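Local coordinates for protein UTP-glucose-1-phosphate uridylyltransferase 2 (Trypanosoma brucei, PDB 3GUE) that probably makes UDP-glucose and diphosphate from UTP and alpha-D-glucose 1-phosphate, and binds UDP-glucose in its active site, at residues R403-Y417 against L434-V446. Numbering follows the deposited sequence. Where two conformers were deposited one is given.
Sequences RNGKPPAIDLDGEHY and LRQCTSLTVRGLV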
ATOM      1  N   ARG A 403      -9.266  21.787  -1.619  1.00 27.69           N
ATOM      2  CA  ARG A 403      -7.877  21.484  -1.227  1.00 27.82           C
ATOM      3  C   ARG A 403      -6.883  21.513  -2.408  1.00 27.44           C
ATOM      4  O   ARG A 403      -5.706  21.173  -2.240  1.00 27.56           O
ATOM      5  CB  ARG A 403      -7.768  20.197  -0.392  1.00 27.24           C
ATOM      6  CG  ARG A 403      -8.317  20.338   1.050  1.00 27.37           C
ATOM      7  CD  ARG A 403      -7.409  21.102   2.067  1.00 28.35           C
ATOM      8  NE  ARG A 403      -6.740  22.307   1.562  1.00 30.37           N
ATOM      9  CZ  ARG A 403      -7.274  23.531   1.505  1.00 31.30           C
ATOM     10  NH1 ARG A 403      -8.515  23.759   1.910  1.00 32.79           N
ATOM     11  NH2 ARG A 403      -6.563  24.536   1.015  1.00 29.78           N
ATOM     12  N   ASN A 404      -7.371  21.958  -3.573  1.00 27.80           N
ATOM     13  CA  ASN A 404      -6.544  22.170  -4.778  0.50 27.57           C
ATOM     14  C   ASN A 404      -5.495  21.087  -5.067  1.00 27.38           C
ATOM     15  O   ASN A 404      -4.369  21.390  -5.481  1.00 27.61           O
ATOM     16  CB  ASN A 404      -5.932  23.598  -4.808  0.50 27.56           C
ATOM     17  CG  ASN A 404      -5.044  23.911  -3.593  0.50 28.26           C
ATOM     18  OD1 ASN A 404      -3.890  23.476  -3.515  0.50 27.73           O
ATOM     19  ND2 ASN A 404      -5.580  24.699  -2.653  0.50 29.06           N
ATOM     20  N   GLY A 405      -5.869  19.825  -4.850  1.00 27.97           N
ATOM     21  CA  GLY A 405      -4.974  18.675  -5.074  1.00 27.73           C
ATOM     22  C   GLY A 405      -4.019  18.329  -3.935  1.00 27.57           C
ATOM     23  O   GLY A 405      -3.288  17.341  -4.030  1.00 27.15           O
ATOM     24  N   LYS A 406      -4.012  19.143  -2.873  1.00 27.32           N
ATOM     25  CA  LYS A 406      -3.075  18.983  -1.762  1.00 28.00           C
ATOM     26  C   LYS A 406      -3.812  18.547  -0.496  1.00 28.04           C
ATOM     27  O   LYS A 406      -4.560  19.338   0.083  1.00 28.31           O
ATOM     28  CB  LYS A 406      -2.290  20.268  -1.475  1.00 27.59           C
ATOM     29  CG  LYS A 406      -1.376  20.753  -2.588  1.00 28.70           C
ATOM     30  CD  LYS A 406      -0.648  22.018  -2.158  1.00 28.49           C
ATOM     31  CE  LYS A 406      -0.573  23.027  -3.287  1.00 30.65           C
ATOM     32  NZ  LYS A 406       0.752  23.043  -3.971  1.00 30.31           N
ATOM     33  N   PRO A 407      -3.609  17.281  -0.059  1.00 28.10           N
ATOM     34  CA  PRO A 407      -4.302  16.865   1.155  1.00 28.26           C
ATOM     35  C   PRO A 407      -3.834  17.707   2.347  1.00 28.56           C
ATOM     36  O   PRO A 407      -2.700  18.224   2.325  1.00 28.89           O
ATOM     37  CB  PRO A 407      -3.857  15.409   1.340  1.00 28.63           C
ATOM     38  CG  PRO A 407      -3.413  14.965  -0.054  1.00 27.62           C
ATOM     39  CD  PRO A 407      -2.776  16.195  -0.617  1.00 27.23           C
ATOM     40  N   PRO A 408      -4.694  17.847   3.382  1.00 29.09           N
ATOM     41  CA  PRO A 408      -4.228  18.499   4.612  1.00 29.10           C
ATOM     42  C   PRO A 408      -2.969  17.766   5.078  1.00 28.83           C
ATOM     43  O   PRO A 408      -2.921  16.529   4.986  1.00 28.93           O
ATOM     44  CB  PRO A 408      -5.344  18.199   5.616  1.00 29.19           C
ATOM     45  CG  PRO A 408      -6.545  17.912   4.817  1.00 30.08           C
ATOM     46  CD  PRO A 408      -6.088  17.370   3.492  1.00 28.85           C
ATOM     47  N   ALA A 409      -1.958  18.498   5.544  1.00 28.94           N
ATOM     48  CA  ALA A 409      -0.761  17.840   6.063  1.00 28.58           C
ATOM     49  C   ALA A 409      -0.940  17.588   7.575  1.00 28.20           C
ATOM     50  O   ALA A 409      -0.781  18.499   8.401  1.00 27.79           O
ATOM     51  CB  ALA A 409       0.486  18.665   5.772  1.00 28.08           C
ATOM     52  N   ILE A 410      -1.273  16.355   7.927  1.00 28.30           N
ATOM     53  CA  ILE A 410      -1.634  15.994   9.323  1.00 28.67           C
ATOM     54  C   ILE A 410      -0.463  15.291  10.053  1.00 29.24           C
ATOM     55  O   ILE A 410      -0.046  14.180   9.666  1.00 28.06           O
ATOM     56  CB  ILE A 410      -2.939  15.149   9.366  1.00 28.55           C
ATOM     57  CG1 ILE A 410      -4.066  15.841   8.576  1.00 27.62           C
ATOM     58  CG2 ILE A 410      -3.384  14.855  10.850  1.00 28.16           C
ATOM     59  CD1 ILE A 410      -5.355  15.006   8.406  1.00 30.86           C
ATOM     60  N   ASP A 411       0.054  15.956  11.094  1.00 28.85           N
ATOM     61  CA  ASP A 411       1.105  15.402  11.961  1.00 29.12           C
ATOM     62  C   ASP A 411       0.515  15.113  13.347  1.00 28.90           C
ATOM     63  O   ASP A 411       0.224  16.028  14.159  1.00 28.35           O
ATOM     64  CB  ASP A 411       2.319  16.341  12.040  1.00 28.97           C
ATOM     65  CG  ASP A 411       3.408  15.862  13.012  1.00 30.00           C
ATOM     66  OD1 ASP A 411       3.312  14.792  13.640  1.00 30.28           O
ATOM     67  OD2 ASP A 411       4.393  16.591  13.169  1.00 30.84           O
ATOM     68  N   LEU A 412       0.314  13.825  13.593  1.00 28.03           N
ATOM     69  CA  LEU A 412      -0.247  13.371  14.863  1.00 27.69           C
ATOM     70  C   LEU A 412       0.901  12.778  15.718  1.00 27.35           C
ATOM     71  O   LEU A 412       1.633  11.901  15.252  1.00 25.59           O
ATOM     72  CB  LEU A 412      -1.381  12.364  14.625  1.00 27.19           C
ATOM     73  CG  LEU A 412      -2.716  12.790  13.948  1.00 28.16           C
ATOM     74  CD1 LEU A 412      -3.742  11.662  13.890  1.00 30.29           C
ATOM     75  CD2 LEU A 412      -3.343  14.025  14.621  1.00 28.31           C
ATOM     76  N   ASP A 413       1.050  13.308  16.940  1.00 27.03           N
ATOM     77  CA  ASP A 413       2.022  12.878  17.942  1.00 26.49           C
ATOM     78  C   ASP A 413       2.201  11.347  17.926  1.00 26.96           C
ATOM     79  O   ASP A 413       1.254  10.587  18.223  1.00 26.18           O
ATOM     80  CB  ASP A 413       1.544  13.361  19.333  1.00 26.42           C
ATOM     81  CG  ASP A 413       2.592  13.241  20.402  1.00 26.09           C
ATOM     82  OD1 ASP A 413       3.450  12.319  20.300  1.00 26.38           O
ATOM     83  OD2 ASP A 413       2.539  14.044  21.379  1.00 21.38           O
ATOM     84  N   GLY A 414       3.402  10.902  17.550  1.00 26.41           N
ATOM     85  CA  GLY A 414       3.721   9.468  17.494  1.00 26.35           C
ATOM     86  C   GLY A 414       3.641   8.693  18.797  1.00 26.37           C
ATOM     87  O   GLY A 414       3.533   7.461  18.778  1.00 26.43           O
ATOM     88  N   GLU A 415       3.688   9.405  19.925  1.00 25.90           N
ATOM     89  CA  GLU A 415       3.577   8.799  21.265  1.00 26.58           C
ATOM     90  C   GLU A 415       2.119   8.520  21.672  1.00 25.72           C
ATOM     91  O   GLU A 415       1.856   7.804  22.636  1.00 24.73           O
ATOM     92  CB  GLU A 415       4.225   9.715  22.310  1.00 26.17           C
ATOM     93  CG  GLU A 415       5.693  10.042  22.062  1.00 27.98           C
ATOM     94  CD  GLU A 415       6.286  10.946  23.133  1.00 28.88           C
ATOM     95  OE1 GLU A 415       5.518  11.512  23.943  1.00 33.66           O
ATOM     96  OE2 GLU A 415       7.530  11.090  23.183  1.00 31.06           O
ATOM     97  N   HIS A 416       1.174   9.102  20.933  1.00 25.24           N
ATOM     98  CA  HIS A 416      -0.239   9.032  21.309  1.00 24.93           C
ATOM     99  C   HIS A 416      -1.200   8.502  20.240  1.00 25.36           C
ATOM    100  O   HIS A 416      -2.254   7.941  20.582  1.00 24.13           O
ATOM    101  CB  HIS A 416      -0.735  10.408  21.779  1.00 25.30           C
ATOM    102  CG  HIS A 416      -0.044  10.912  23.004  1.00 22.33           C
ATOM    103  ND1 HIS A 416       0.580  12.139  23.053  1.00 25.39           N
ATOM    104  CD2 HIS A 416       0.143  10.344  24.217  1.00 23.35           C
ATOM    105  CE1 HIS A 416       1.116  12.309  24.252  1.00 23.72           C
ATOM    106  NE2 HIS A 416       0.860  11.236  24.981  1.00 22.32           N
ATOM    107  N   TYR A 417      -0.857   8.700  18.974  1.00 25.10           N
ATOM    108  CA  TYR A 417      -1.858   8.554  17.891  1.00 25.60           C
ATOM    109  C   TYR A 417      -1.497   7.549  16.822  1.00 26.11           C
ATOM    110  O   TYR A 417      -2.197   7.419  15.808  1.00 26.76           O
ATOM    111  CB  TYR A 417      -2.126   9.924  17.253  1.00 25.15           C
ATOM    112  CG  TYR A 417      -2.598  10.918  18.290  1.00 25.63           C
ATOM    113  CD1 TYR A 417      -3.795  10.703  18.969  1.00 25.20           C
ATOM    114  CD2 TYR A 417      -1.826  12.022  18.637  1.00 24.87           C
ATOM    115  CE1 TYR A 417      -4.238  11.590  19.937  1.00 26.89           C
ATOM    116  CE2 TYR A 417      -2.249  12.903  19.621  1.00 25.72           C
ATOM    117  CZ  TYR A 417      -3.454  12.678  20.267  1.00 25.81           C
ATOM    118  OH  TYR A 417      -3.892  13.547  21.223  1.00 24.42           O
ATOM    119  N   LEU A 434     -12.132  18.994   8.068  1.00 23.13           N
ATOM    120  CA  LEU A 434     -10.755  19.268   7.588  1.00 23.24           C
ATOM    121  C   LEU A 434     -10.686  19.700   6.117  1.00 22.79           C
ATOM    122  O   LEU A 434      -9.606  19.833   5.558  1.00 22.52           O
ATOM    123  CB  LEU A 434      -9.838  18.039   7.807  1.00 23.21           C
ATOM    124  CG  LEU A 434      -9.595  17.637   9.285  1.00 24.09           C
ATOM    125  CD1 LEU A 434      -8.939  16.303   9.339  1.00 24.93           C
ATOM    126  CD2 LEU A 434      -8.733  18.664  10.038  1.00 23.22           C
ATOM    127  N   ARG A 435     -11.832  19.908   5.491  1.00 23.72           N
ATOM    128  CA  ARG A 435     -11.857  20.351   4.097  1.00 25.20           C
ATOM    129  C   ARG A 435     -11.178  21.717   3.861  1.00 25.52           C
ATOM    130  O   ARG A 435     -10.623  21.945   2.803  1.00 25.91           O
ATOM    131  CB  ARG A 435     -13.289  20.323   3.510  1.00 24.80           C
ATOM    132  CG  ARG A 435     -14.310  21.138   4.289  1.00 25.46           C
ATOM    133  CD  ARG A 435     -15.707  21.114   3.650  1.00 25.50           C
ATOM    134  NE  ARG A 435     -16.581  21.984   4.431  1.00 27.39           N
ATOM    135  CZ  ARG A 435     -16.581  23.318   4.357  1.00 28.42           C
ATOM    136  NH1 ARG A 435     -15.771  23.956   3.504  1.00 27.37           N
ATOM    137  NH2 ARG A 435     -17.402  24.019   5.130  1.00 26.78           N
ATOM    138  N   GLN A 436     -11.178  22.594   4.860  1.00 27.10           N
ATOM    139  CA  GLN A 436     -10.495  23.886   4.752  1.00 27.97           C
ATOM    140  C   GLN A 436      -9.106  23.876   5.405  1.00 27.57           C
ATOM    141  O   GLN A 436      -8.499  24.933   5.587  1.00 27.06           O
ATOM    142  CB  GLN A 436     -11.335  25.012   5.381  1.00 27.82           C
ATOM    143  CG  GLN A 436     -12.831  24.946   5.087  1.00 29.94           C
ATOM    144  CD  GLN A 436     -13.591  26.105   5.705  1.00 29.10           C
ATOM    145  OE1 GLN A 436     -14.208  25.968   6.769  1.00 32.17           O
ATOM    146  NE2 GLN A 436     -13.528  27.254   5.061  1.00 30.44           N
ATOM    147  N   CYS A 437      -8.622  22.691   5.792  1.00 28.00           N
ATOM    148  CA  CYS A 437      -7.383  22.588   6.544  1.00 27.00           C
ATOM    149  C   CYS A 437      -6.183  22.376   5.625  1.00 27.24           C
ATOM    150  O   CYS A 437      -6.167  21.457   4.807  1.00 25.78           O
ATOM    151  CB  CYS A 437      -7.495  21.459   7.565  1.00 27.97           C
ATOM    152  SG  CYS A 437      -5.963  21.131   8.393  1.00 28.06           S
ATOM    153  N   THR A 438      -5.183  23.242   5.726  1.00 27.07           N
ATOM    154  CA  THR A 438      -3.944  23.016   4.960  1.00 27.72           C
ATOM    155  C   THR A 438      -2.950  22.187   5.794  1.00 27.96           C
ATOM    156  O   THR A 438      -2.088  21.500   5.253  1.00 28.23           O
ATOM    157  CB  THR A 438      -3.266  24.328   4.413  1.00 27.22           C
ATOM    158  OG1 THR A 438      -2.777  25.123   5.488  1.00 29.55           O
ATOM    159  CG2 THR A 438      -4.213  25.175   3.585  1.00 26.78           C
ATOM    160  N   SER A 439      -3.101  22.246   7.113  1.00 28.16           N
ATOM    161  CA  SER A 439      -2.118  21.663   8.026  1.00 28.79           C
ATOM    162  C   SER A 439      -2.718  21.507   9.422  1.00 28.19           C
ATOM    163  O   SER A 439      -3.326  22.427   9.939  1.00 27.55           O
ATOM    164  CB  SER A 439      -0.904  22.592   8.089  1.00 28.89           C
ATOM    165  OG  SER A 439       0.163  21.988   8.745  1.00 31.52           O
ATOM    166  N   LEU A 440      -2.562  20.336  10.026  1.00 28.94           N
ATOM    167  CA  LEU A 440      -2.966  20.140  11.428  1.00 29.33           C
ATOM    168  C   LEU A 440      -1.924  19.326  12.195  1.00 28.88           C
ATOM    169  O   LEU A 440      -1.632  18.187  11.835  1.00 28.32           O
ATOM    170  CB  LEU A 440      -4.353  19.484  11.541  1.00 28.84           C
ATOM    171  CG  LEU A 440      -4.786  19.029  12.945  1.00 29.60           C
ATOM    172  CD1 LEU A 440      -5.182  20.216  13.878  1.00 30.31           C
ATOM    173  CD2 LEU A 440      -5.884  17.948  12.905  1.00 30.53           C
ATOM    174  N   THR A 441      -1.366  19.939  13.241  1.00 28.67           N
ATOM    175  CA  THR A 441      -0.382  19.303  14.087  1.00 28.31           C
ATOM    176  C   THR A 441      -0.958  19.146  15.509  1.00 28.31           C
ATOM    177  O   THR A 441      -1.468  20.110  16.105  1.00 27.96           O
ATOM    178  CB  THR A 441       0.973  20.102  14.049  1.00 28.51           C
ATOM    179  OG1 THR A 441       1.492  20.062  12.709  1.00 29.40           O
ATOM    180  CG2 THR A 441       2.007  19.518  14.986  1.00 27.91           C
ATOM    181  N   VAL A 442      -0.880  17.922  16.032  1.00 27.32           N
ATOM    182  CA  VAL A 442      -1.402  17.607  17.347  1.00 27.41           C
ATOM    183  C   VAL A 442      -0.350  16.927  18.184  1.00 27.10           C
ATOM    184  O   VAL A 442       0.313  15.991  17.727  1.00 26.77           O
ATOM    185  CB  VAL A 442      -2.664  16.730  17.255  1.00 27.53           C
ATOM    186  CG1 VAL A 442      -3.159  16.294  18.650  1.00 28.49           C
ATOM    187  CG2 VAL A 442      -3.762  17.481  16.454  1.00 25.04           C
ATOM    188  N   ARG A 443      -0.205  17.428  19.412  1.00 26.15           N
ATOM    189  CA  ARG A 443       0.858  17.044  20.332  1.00 26.19           C
ATOM    190  C   ARG A 443       0.263  16.896  21.729  1.00 25.85           C
ATOM    191  O   ARG A 443      -0.529  17.745  22.158  1.00 25.61           O
ATOM    192  CB  ARG A 443       1.965  18.115  20.375  1.00 26.06           C
ATOM    193  CG  ARG A 443       2.874  18.158  19.158  1.00 27.49           C
ATOM    194  CD  ARG A 443       3.711  16.878  19.080  1.00 27.02           C
ATOM    195  NE  ARG A 443       4.591  16.851  17.912  1.00 25.59           N
ATOM    196  CZ  ARG A 443       4.215  16.461  16.696  1.00 25.39           C
ATOM    197  NH1 ARG A 443       2.967  16.055  16.462  1.00 26.68           N
ATOM    198  NH2 ARG A 443       5.094  16.463  15.709  1.00 24.69           N
ATOM    199  N   GLY A 444       0.654  15.833  22.430  1.00 25.18           N
ATOM    200  CA  GLY A 444       0.074  15.505  23.732  1.00 24.59           C
ATOM    201  C   GLY A 444      -1.301  14.864  23.594  1.00 24.20           C
ATOM    202  O   GLY A 444      -1.751  14.536  22.464  1.00 23.26           O
ATOM    203  N   LEU A 445      -1.968  14.657  24.733  1.00 24.10           N
ATOM    204  CA  LEU A 445      -3.341  14.096  24.732  1.00 24.13           C
ATOM    205  C   LEU A 445      -4.428  15.134  24.392  1.00 24.00           C
ATOM    206  O   LEU A 445      -4.555  16.150  25.062  1.00 23.44           O
ATOM    207  CB  LEU A 445      -3.658  13.391  26.054  1.00 24.99           C
ATOM    208  CG  LEU A 445      -2.956  12.052  26.318  1.00 25.01           C
ATOM    209  CD1 LEU A 445      -2.902  11.748  27.812  1.00 25.34           C
ATOM    210  CD2 LEU A 445      -3.643  10.902  25.533  1.00 23.26           C
ATOM    211  N   VAL A 446      -5.220  14.837  23.358  1.00 24.04           N
ATOM    212  CA  VAL A 446      -6.181  15.782  22.778  1.00 24.44           C
ATOM    213  C   VAL A 446      -7.387  14.996  22.305  1.00 25.43           C
ATOM    214  O   VAL A 446      -7.260  13.878  21.783  1.00 24.91           O
ATOM    215  CB  VAL A 446      -5.546  16.630  21.601  1.00 24.10           C
ATOM    216  CG1 VAL A 446      -6.578  17.338  20.756  1.00 24.24           C
ATOM    217  CG2 VAL A 446      -4.507  17.635  22.124  1.00 21.88           C
TER
HETATM  218  O   HOH W   1      -2.445  20.735   2.652  1.00 32.03           O
HETATM  219  O   HOH W   2       1.202  19.076   9.963  1.00 32.27           O
HETATM  220  O   HOH W   3       4.849  19.534  13.038  1.00 39.15           O
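I410 and L412 pair with L440 and V442 as parallel neighbours in a beta-alpha-beta unit, strand 409-412, helix 420-427, strand 437-443, which starts the parallel C-terminal sheet. The strand axes run 2° apart, and backbone hydrogen bonds run from A409 N-T438 O (3.0 Å) to D413 N-V442 O. The tight face carries I410, L412, L440 and V442. There L412 CD2 lies alongside V442 CB at 3.8 Å, I410 CD1 meets L434 CD1 tip to tip at 3.9 Å, and helices 378-385 and 420-427 cover I410 and L412 respectively. The other face, with A409, D411, S439 and T441, is wetter: one water bridges A409 O and T441 OG1. With CG anti to the backbone N (chi1 176°), the D411 carboxylate reaches R443 in a salt bridge, OD2 to NH2 2.6 Å, the carboxylate and guanidinium planes 67° apart; T441 CG2 lies over one face of that guanidinium, offset toward its rim. Beyond the strands, D413 OD2 takes G444 N on its anti lone pair at 2.8 Å, while OD1 closes an Asx turn with E415 N. Y417 crosses V442 at about a right angle, CE2 3.6 Å from CG1, and sends its OH to G444 O at 2.7 Å, in the carbonyl plane on a lone pair.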